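PDB 3DDE: TENA/THI-4 protein from Shewanella denitrificans OS217, which is of uncharacterised function but has an all-helical heme oxygenase-like fold and may act as an oxidoreductase. Local coordinates for residues A[17-30]-A[204-218]. Sequence-based numbering, arbitrary orientation.
Sequences MWDSILTNSPFIHE and ENSLVLTARILDDVW
Pro26 and Trp218 meet where the N-terminal part of this heme oxygenase-like helical bundle turns against its long helix 193-223. Helix 17-24 runs nearly parallel to 204-218, the two axes 8° apart, whereas the start of helix 26-32 (26-30) crosses it at 69°. Pro26 CB sits over one face of the Trp218 indole in a CH-pi contact, 3.6 Å from the centroid of the five-membered ring. At the other end of the indole, Glu30 sets CG obliquely against the benzo ring, with CB also in contact, CG coming to 3.6 Å from Trp218 CZ3. With CG of Trp218 anti to its own backbone N (chi1 -173°), the indole reaches both residues; an alanine here would probably leave Pro26 and the aliphatic part of Glu30 without their shared aromatic surface and open a gap at this crossing. Phe27 turns into the interior beside Leu40 of helix 38-52, and Leu214 CD2 and Val217 CG1 both approach its ring obliquely from the same side. Leu214 divides its branches, CD2 meeting Phe27 CD2 at 3.4 Å while CD1 packs on Ile21 CG2. Between the two N-terminal helices, Ser25 OG caps helix 26-32 through a weak bond from Ile28 N, and a water joins the same hydroxyl to Asp215 OD1. Farther along the parallel pair, Ile21 CD1 touches both Leu207 CD1 and Ala211 CB; the small side chain of Ala211 is consistent with the 6.7 Å between the CA atoms of Ile21 and Ala211. Leu207 CD1 also rests over a face of Trp18, whose indole stacks with Tyr146. Selenomethionine Met17 meets Leu207 tip to tip, its terminal CE 3.5 Å from Leu207 CB and 3.7 Å from Val208 CG2.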
loop_
_atom_site.group_PDB
_atom_site.type_symbol
_atom_site.label_atom_id
_atom_site.label_comp_id
_atom_site.label_asym_id
_atom_site.label_seq_id
_atom_site.Cartn_x
_atom_site.Cartn_y
_atom_site.Cartn_z
HETATM N N MSE A 17 24.693 22.093 6.346
HETATM C CA MSE A 17 24.442 21.378 5.087
HETATM C C MSE A 17 24.300 22.300 3.876
HETATM O O MSE A 17 24.848 21.992 2.817
HETATM C CB MSE A 17 23.212 20.481 5.206
HETATM C CG MSE A 17 23.451 19.310 6.131
HETATM SE SE MSE A 17 21.925 18.193 6.301
HETATM C CE MSE A 17 21.780 17.526 4.527
ATOM N N TRP A 18 23.556 23.399 4.012
ATOM C CA TRP A 18 23.418 24.367 2.908
ATOM C C TRP A 18 24.776 24.963 2.530
ATOM O O TRP A 18 25.111 25.099 1.350
ATOM C CB TRP A 18 22.422 25.483 3.244
ATOM C CG TRP A 18 21.005 25.080 3.049
ATOM C CD1 TRP A 18 20.042 24.957 4.007
ATOM C CD2 TRP A 18 20.386 24.722 1.807
ATOM N NE1 TRP A 18 18.854 24.554 3.435
ATOM C CE2 TRP A 18 19.040 24.405 2.085
ATOM C CE3 TRP A 18 20.838 24.650 0.482
ATOM C CZ2 TRP A 18 18.139 24.015 1.086
ATOM C CZ3 TRP A 18 19.944 24.261 -0.511
ATOM C CH2 TRP A 18 18.609 23.951 -0.205
ATOM N N ASP A 19 25.561 25.306 3.538
ATOM C CA ASP A 19 26.891 25.843 3.310
ATOM C C ASP A 19 27.701 24.938 2.370
ATOM O O ASP A 19 28.360 25.401 1.439
ATOM C CB ASP A 19 27.622 25.979 4.642
ATOM C CG ASP A 19 29.030 26.485 4.479
ATOM O OD1 ASP A 19 29.272 27.286 3.548
ATOM O OD2 ASP A 19 29.889 26.083 5.287
ATOM N N SER A 20 27.648 23.645 2.633
ATOM C CA SER A 20 28.348 22.667 1.826
ATOM C C SER A 20 27.779 22.581 0.407
ATOM O O SER A 20 28.533 22.595 -0.567
ATOM C CB SER A 20 28.268 21.305 2.512
ATOM O OG SER A 20 28.724 20.283 1.654
ATOM N N ILE A 21 26.456 22.494 0.304
ATOM C CA ILE A 21 25.754 22.401 -0.982
ATOM C C ILE A 21 26.034 23.610 -1.878
ATOM O O ILE A 21 26.313 23.450 -3.071
ATOM C CB ILE A 21 24.221 22.275 -0.761
ATOM C CG1 ILE A 21 23.878 20.955 -0.061
ATOM C CG2 ILE A 21 23.460 22.339 -2.091
ATOM C CD1 ILE A 21 22.427 20.877 0.440
ATOM N N LEU A 22 25.987 24.809 -1.294
ATOM C CA LEU A 22 26.194 26.041 -2.041
ATOM C C LEU A 22 27.667 26.256 -2.406
ATOM O O LEU A 22 27.972 26.836 -3.447
ATOM C CB LEU A 22 25.594 27.248 -1.273
ATOM C CG LEU A 22 24.070 27.115 -0.954
ATOM C CD1 LEU A 22 23.517 28.318 -0.174
ATOM C CD2 LEU A 22 23.228 26.875 -2.210
ATOM N N THR A 23 28.576 25.761 -1.567
ATOM C CA THR A 23 30.010 25.874 -1.828
ATOM C C THR A 23 30.483 24.868 -2.881
ATOM O O THR A 23 31.440 25.123 -3.592
ATOM C CB THR A 23 30.858 25.624 -0.535
ATOM O OG1 THR A 23 30.548 26.604 0.463
ATOM C CG2 THR A 23 32.352 25.690 -0.827
ATOM N N ASN A 24 29.821 23.723 -2.974
ATOM C CA ASN A 24 30.265 22.656 -3.872
ATOM C C ASN A 24 29.474 22.429 -5.164
ATOM O O ASN A 24 29.995 21.803 -6.083
ATOM C CB ASN A 24 30.354 21.346 -3.074
ATOM C CG ASN A 24 31.546 21.334 -2.115
ATOM O OD1 ASN A 24 32.671 21.651 -2.504
ATOM N ND2 ASN A 24 31.305 20.950 -0.865
ATOM N N SER A 25 28.244 22.935 -5.253
ATOM C CA SER A 25 27.427 22.743 -6.458
ATOM C C SER A 25 27.860 23.609 -7.640
ATOM O O SER A 25 27.817 24.841 -7.551
ATOM C CB SER A 25 25.957 23.046 -6.166
ATOM O OG SER A 25 25.172 22.859 -7.332
ATOM N N PRO A 26 28.271 22.984 -8.763
ATOM C CA PRO A 26 28.632 23.800 -9.916
ATOM C C PRO A 26 27.425 24.554 -10.459
ATOM O O PRO A 26 27.577 25.626 -11.055
ATOM C CB PRO A 26 29.104 22.767 -10.945
ATOM C CG PRO A 26 29.415 21.574 -10.191
ATOM C CD PRO A 26 28.456 21.560 -9.059
ATOM N N PHE A 27 26.243 23.959 -10.296
ATOM C CA PHE A 27 24.977 24.564 -10.698
ATOM C C PHE A 27 24.812 25.906 -9.982
ATOM O O PHE A 27 24.562 26.932 -10.620
ATOM C CB PHE A 27 23.805 23.618 -10.369
ATOM C CG PHE A 27 22.439 24.221 -10.593
ATOM C CD1 PHE A 27 21.807 24.115 -11.823
ATOM C CD2 PHE A 27 21.786 24.892 -9.566
ATOM C CE1 PHE A 27 20.549 24.687 -12.030
ATOM C CE2 PHE A 27 20.540 25.457 -9.760
ATOM C CZ PHE A 27 19.918 25.360 -10.999
ATOM N N ILE A 28 24.989 25.896 -8.663
ATOM C CA ILE A 28 24.850 27.105 -7.848
ATOM C C ILE A 28 25.894 28.162 -8.214
ATOM O O ILE A 28 25.568 29.347 -8.252
ATOM C CB ILE A 28 24.948 26.801 -6.325
ATOM C CG1 ILE A 28 23.873 25.804 -5.863
ATOM C CG2 ILE A 28 24.834 28.083 -5.514
ATOM C CD1 ILE A 28 22.455 26.316 -5.907
ATOM N N HIS A 29 27.138 27.760 -8.494
ATOM C CA HIS A 29 28.162 28.753 -8.853
ATOM C C HIS A 29 27.833 29.357 -10.211
ATOM O O HIS A 29 27.963 30.555 -10.395
ATOM C CB HIS A 29 29.599 28.215 -8.881
ATOM C CG HIS A 29 29.964 27.373 -7.701
ATOM N ND1 HIS A 29 31.055 26.532 -7.707
ATOM C CD2 HIS A 29 29.336 27.173 -6.516
ATOM C CE1 HIS A 29 31.113 25.886 -6.555
ATOM N NE2 HIS A 29 30.073 26.247 -5.820
ATOM N N GLU A 30 27.416 28.520 -11.158
ATOM C CA GLU A 30 27.047 28.986 -12.497
ATOM C C GLU A 30 25.998 30.100 -12.385
ATOM O O GLU A 30 26.087 31.127 -13.069
ATOM C CB GLU A 30 26.502 27.809 -13.319
ATOM C CG GLU A 30 25.987 28.127 -14.719
ATOM C CD GLU A 30 27.077 28.392 -15.741
ATOM O OE1 GLU A 30 28.273 28.430 -15.382
ATOM O OE2 GLU A 30 26.720 28.559 -16.926
ATOM N N GLU A 204 18.116 15.270 7.154
ATOM C CA GLU A 204 19.434 15.149 6.557
ATOM C C GLU A 204 19.404 14.453 5.211
ATOM O O GLU A 204 19.946 14.967 4.241
ATOM C CB GLU A 204 20.385 14.394 7.490
ATOM C CG GLU A 204 20.867 15.196 8.700
ATOM C CD GLU A 204 21.698 14.360 9.688
ATOM O OE1 GLU A 204 21.724 13.126 9.548
ATOM O OE2 GLU A 204 22.317 14.924 10.620
ATOM N N ASN A 205 18.755 13.290 5.147
ATOM C CA ASN A 205 18.794 12.516 3.919
ATOM C C ASN A 205 17.953 13.144 2.845
ATOM O O ASN A 205 18.356 13.165 1.697
ATOM C CB ASN A 205 18.449 11.029 4.139
ATOM C CG ASN A 205 18.951 10.142 2.995
ATOM O OD1 ASN A 205 20.158 10.121 2.688
ATOM N ND2 ASN A 205 18.038 9.401 2.362
ATOM N N SER A 206 16.793 13.680 3.190
ATOM C CA SER A 206 15.960 14.341 2.174
ATOM C C SER A 206 16.717 15.521 1.532
ATOM O O SER A 206 16.571 15.762 0.339
ATOM C CB SER A 206 14.597 14.773 2.744
ATOM O OG SER A 206 14.749 15.638 3.858
ATOM N N LEU A 207 17.531 16.233 2.311
ATOM C CA LEU A 207 18.309 17.367 1.806
ATOM C C LEU A 207 19.510 16.874 0.993
ATOM O O LEU A 207 19.817 17.434 -0.046
ATOM C CB LEU A 207 18.724 18.285 2.967
ATOM C CG LEU A 207 19.469 19.592 2.650
ATOM C CD1 LEU A 207 18.826 20.366 1.532
ATOM C CD2 LEU A 207 19.589 20.454 3.898
ATOM N N VAL A 208 20.178 15.821 1.465
ATOM C CA VAL A 208 21.257 15.179 0.692
ATOM C C VAL A 208 20.725 14.731 -0.687
ATOM O O VAL A 208 21.343 14.964 -1.735
ATOM C CB VAL A 208 21.842 13.953 1.458
ATOM C CG1 VAL A 208 22.718 13.076 0.534
ATOM C CG2 VAL A 208 22.628 14.421 2.701
ATOM N N LEU A 209 19.549 14.109 -0.684
ATOM C CA LEU A 209 18.950 13.625 -1.931
ATOM C C LEU A 209 18.480 14.756 -2.855
ATOM O O LEU A 209 18.569 14.634 -4.076
ATOM C CB LEU A 209 17.813 12.654 -1.629
ATOM C CG LEU A 209 18.190 11.316 -1.001
ATOM C CD1 LEU A 209 16.955 10.445 -0.992
ATOM C CD2 LEU A 209 19.356 10.599 -1.731
ATOM N N THR A 210 17.993 15.850 -2.270
ATOM C CA THR A 210 17.593 17.013 -3.041
ATOM C C THR A 210 18.839 17.648 -3.689
ATOM O O THR A 210 18.784 18.080 -4.820
ATOM C CB THR A 210 16.833 18.052 -2.177
ATOM O OG1 THR A 210 15.723 17.418 -1.526
ATOM C CG2 THR A 210 16.307 19.208 -3.033
ATOM N N ALA A 211 19.966 17.652 -2.984
ATOM C CA ALA A 211 21.216 18.190 -3.535
ATOM C C ALA A 211 21.692 17.384 -4.744
ATOM O O ALA A 211 22.242 17.955 -5.666
ATOM C CB ALA A 211 22.305 18.253 -2.468
ATOM N N ARG A 212 21.474 16.065 -4.743
ATOM C CA ARG A 212 21.857 15.219 -5.874
ATOM C C ARG A 212 21.072 15.584 -7.140
ATOM O O ARG A 212 21.523 15.288 -8.236
ATOM C CB ARG A 212 21.654 13.733 -5.579
ATOM C CG ARG A 212 22.466 13.176 -4.376
ATOM C CD ARG A 212 22.875 11.723 -4.650
ATOM N NE ARG A 212 21.698 11.057 -5.095
ATOM C CZ ARG A 212 21.589 10.106 -6.012
ATOM N NH1 ARG A 212 22.619 9.610 -6.653
ATOM N NH2 ARG A 212 20.363 9.676 -6.286
ATOM N N ILE A 213 19.890 16.185 -6.983
ATOM C CA ILE A 213 19.091 16.626 -8.123
ATOM C C ILE A 213 19.843 17.728 -8.885
ATOM O O ILE A 213 19.883 17.724 -10.112
ATOM C CB ILE A 213 17.677 17.100 -7.682
ATOM C CG1 ILE A 213 16.871 15.924 -7.094
ATOM C CG2 ILE A 213 16.923 17.717 -8.840
ATOM C CD1 ILE A 213 15.432 16.287 -6.652
ATOM N N LEU A 214 20.464 18.650 -8.148
ATOM C CA LEU A 214 21.295 19.714 -8.728
ATOM C C LEU A 214 22.444 19.149 -9.594
ATOM O O LEU A 214 22.787 19.711 -10.641
ATOM C CB LEU A 214 21.885 20.572 -7.612
ATOM C CG LEU A 214 20.938 21.434 -6.779
ATOM C CD1 LEU A 214 21.668 22.072 -5.581
ATOM C CD2 LEU A 214 20.330 22.494 -7.666
ATOM N N ASP A 215 23.025 18.035 -9.144
ATOM C CA ASP A 215 24.094 17.330 -9.861
ATOM C C ASP A 215 23.575 16.703 -11.158
ATOM O O ASP A 215 24.233 16.765 -12.191
ATOM C CB ASP A 215 24.708 16.229 -8.980
ATOM C CG ASP A 215 25.277 16.761 -7.674
ATOM O OD1 ASP A 215 25.677 17.952 -7.629
ATOM O OD2 ASP A 215 25.333 15.970 -6.696
ATOM N N ASP A 216 22.410 16.071 -11.107
ATOM C CA ASP A 216 21.796 15.527 -12.331
ATOM C C ASP A 216 21.407 16.637 -13.288
ATOM O O ASP A 216 21.616 16.523 -14.500
ATOM C CB ASP A 216 20.551 14.677 -12.031
ATOM C CG ASP A 216 20.887 13.256 -11.694
ATOM O OD1 ASP A 216 22.076 12.959 -11.521
ATOM O OD2 ASP A 216 19.956 12.439 -11.607
ATOM N N VAL A 217 20.841 17.707 -12.745
ATOM C CA VAL A 217 20.460 18.868 -13.577
ATOM C C VAL A 217 21.684 19.431 -14.308
ATOM O O VAL A 217 21.620 19.717 -15.509
ATOM C CB VAL A 217 19.765 19.991 -12.748
ATOM C CG1 VAL A 217 19.552 21.262 -13.592
ATOM C CG2 VAL A 217 18.460 19.495 -12.194
ATOM N N TRP A 218 22.799 19.573 -13.588
ATOM C CA TRP A 218 24.035 20.114 -14.175
ATOM C C TRP A 218 24.608 19.190 -15.266
ATOM O O TRP A 218 24.913 19.650 -16.372
ATOM C CB TRP A 218 25.067 20.394 -13.068
ATOM C CG TRP A 218 26.315 21.094 -13.527
ATOM C CD1 TRP A 218 27.592 20.621 -13.458
ATOM C CD2 TRP A 218 26.396 22.384 -14.143
ATOM N NE1 TRP A 218 28.470 21.550 -13.980
ATOM C CE2 TRP A 218 27.757 22.637 -14.413
ATOM C CE3 TRP A 218 25.452 23.354 -14.487
ATOM C CZ2 TRP A 218 28.195 23.814 -15.007
ATOM C CZ3 TRP A 218 25.890 24.527 -15.084
ATOM C CH2 TRP A 218 27.249 24.745 -15.338
HETATM O O HOH W 1 25.474 20.684 -9.043
#